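Local coordinates for putative cell adhesion protein (Bacteroides uniformis, PDB 4K4K) that is a putative subunit of the fimbrium tip, in surface filaments that mediate cell adhesion and biofilm formation, at residues Gln170-Thr175 with Thr190-Val195. Sequence-based numbering, arbitrary orientation.
Sequences QQTAAT and TTKEIV
With CG1 of I194 anti to its carbonyl carbon (chi1 -64°) and CD1 fully extended beyond it (chi2 180°), the isoleucine reaches Q170, where CD1 lies 3.6 Å from CB of Q170. The two side chains cross at about a right angle, and CD1 also meets CG2 of T172 at 4.0 Å. In the modelled conformer of K192, CG2 of T172 also lies 3.8 Å from CE of K192, while the lysine amine goes on to the backbone oxygen of S107. Q170 and K192 form an antiparallel hydrogen-bonded pair: N of Q170 donates to O of K192 and N of K192 to O of Q170, each 2.8 Å long. The same O of Q170 receives a CA-H contact from T191. Beyond this pair both segments are loop, and a water bridges them, accepting from N of T172 at 2.9 Å and lying 2.8 Å from O of T190, to which it can donate. An alanine in place of I194 would probably open a gap beside CB and CG of Q170 and leave the T172 methyl with less apolar cover on that side. The pairing belongs to the all-beta fimbrillin-like fold: strand 192-199 runs beside strand 164-177 up to Q170, after which residues 173-175 continue between strands 101-105 and 185-186, with V106 and Q109 of the adjoining loop packing on I194.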
loop_
_atom_site.group_PDB
_atom_site.type_symbol
_atom_site.label_atom_id
_atom_site.label_comp_id
_atom_site.label_asym_id
_atom_site.label_seq_id
_atom_site.Cartn_x
_atom_site.Cartn_y
_atom_site.Cartn_z
ATOM N N GLN A 170 7.395 16.095 0.275
ATOM C CA GLN A 170 6.774 14.906 0.834
ATOM C C GLN A 170 7.317 14.560 2.187
ATOM O O GLN A 170 8.537 14.574 2.382
ATOM C CB GLN A 170 7.010 13.684 -0.078
ATOM C CG GLN A 170 6.398 13.800 -1.465
ATOM C CD GLN A 170 4.902 13.922 -1.421
ATOM O OE1 GLN A 170 4.332 14.975 -1.741
ATOM N NE2 GLN A 170 4.229 12.875 -0.967
ATOM N N GLN A 171 6.424 14.151 3.089
ATOM C CA GLN A 171 6.803 13.514 4.345
ATOM C C GLN A 171 7.093 12.073 3.938
ATOM O O GLN A 171 6.405 11.557 3.042
ATOM C CB GLN A 171 5.688 13.615 5.404
ATOM C CG GLN A 171 5.520 15.025 5.978
ATOM C CD GLN A 171 6.724 15.530 6.748
ATOM O OE1 GLN A 171 7.513 14.762 7.315
ATOM N NE2 GLN A 171 6.904 16.838 6.770
ATOM N N THR A 172 8.114 11.427 4.513
ATOM C CA THR A 172 8.455 10.078 4.058
ATOM C C THR A 172 8.381 9.012 5.162
ATOM O O THR A 172 8.442 7.817 4.840
ATOM C CB THR A 172 9.864 10.068 3.437
ATOM O OG1 THR A 172 10.811 10.498 4.426
ATOM C CG2 THR A 172 9.961 10.917 2.152
ATOM N N ALA A 173 8.196 9.418 6.432
ATOM C CA ALA A 173 8.121 8.469 7.556
ATOM C C ALA A 173 6.743 8.435 8.231
ATOM O O ALA A 173 6.148 9.475 8.497
ATOM C CB ALA A 173 9.179 8.827 8.598
ATOM N N ALA A 174 6.266 7.237 8.535
ATOM C CA ALA A 174 5.002 7.059 9.246
ATOM C C ALA A 174 5.061 5.786 10.090
ATOM O O ALA A 174 5.976 4.994 9.937
ATOM C CB ALA A 174 3.819 7.019 8.263
ATOM N N THR A 175 4.094 5.610 10.997
ATOM C CA THR A 175 3.962 4.429 11.832
ATOM C C THR A 175 2.562 3.884 11.725
ATOM O O THR A 175 1.623 4.609 11.381
ATOM C CB THR A 175 4.305 4.712 13.320
ATOM O OG1 THR A 175 3.345 5.634 13.866
ATOM C CG2 THR A 175 5.749 5.256 13.514
ATOM N N THR A 190 11.944 16.141 7.788
ATOM C CA THR A 190 12.259 17.085 6.720
ATOM C C THR A 190 11.567 16.595 5.433
ATOM O O THR A 190 11.562 15.392 5.159
ATOM C CB THR A 190 13.774 17.334 6.597
ATOM O OG1 THR A 190 14.012 18.166 5.458
ATOM C CG2 THR A 190 14.602 16.048 6.514
ATOM N N THR A 191 10.915 17.528 4.706
ATOM C CA THR A 191 10.202 17.268 3.452
ATOM C C THR A 191 11.228 16.854 2.397
ATOM O O THR A 191 12.358 17.356 2.416
ATOM C CB THR A 191 9.356 18.469 3.027
ATOM O OG1 THR A 191 10.180 19.633 2.956
ATOM C CG2 THR A 191 8.174 18.718 3.971
ATOM N N LYS A 192 10.842 15.923 1.501
ATOM C CA LYS A 192 11.729 15.355 0.477
ATOM C C LYS A 192 11.049 15.316 -0.888
ATOM O O LYS A 192 9.818 15.267 -0.965
ATOM C CB LYS A 192 12.111 13.911 0.910
ATOM C CG LYS A 192 13.216 13.225 0.091
ATOM C CD LYS A 192 13.280 11.703 0.308
ATOM C CE LYS A 192 12.484 10.920 -0.719
ATOM N NZ LYS A 192 13.340 10.087 -1.612
ATOM N N GLU A 193 11.852 15.320 -1.965
ATOM C CA GLU A 193 11.355 15.152 -3.314
ATOM C C GLU A 193 11.322 13.646 -3.551
ATOM O O GLU A 193 12.322 12.974 -3.279
ATOM C CB GLU A 193 12.276 15.859 -4.333
ATOM C CG GLU A 193 11.723 15.836 -5.747
ATOM C CD GLU A 193 10.839 17.021 -6.079
ATOM O OE1 GLU A 193 10.894 18.032 -5.340
ATOM O OE2 GLU A 193 10.122 16.956 -7.103
ATOM N N ILE A 194 10.200 13.104 -4.012
ATOM C CA ILE A 194 10.146 11.665 -4.278
ATOM C C ILE A 194 10.113 11.444 -5.779
ATOM O O ILE A 194 9.203 11.928 -6.459
ATOM C CB ILE A 194 8.957 10.968 -3.583
ATOM C CG1 ILE A 194 9.065 11.036 -2.033
ATOM C CG2 ILE A 194 8.807 9.512 -4.088
ATOM C CD1 ILE A 194 7.891 10.360 -1.258
ATOM N N VAL A 195 11.093 10.684 -6.295
ATOM C CA VAL A 195 11.146 10.364 -7.712
ATOM C C VAL A 195 10.194 9.192 -7.920
ATOM O O VAL A 195 10.346 8.156 -7.269
ATOM C CB VAL A 195 12.592 10.067 -8.178
ATOM C CG1 VAL A 195 12.603 9.452 -9.582
ATOM C CG2 VAL A 195 13.450 11.341 -8.131
HETATM O O HOH W 1 10.148 13.014 5.841
#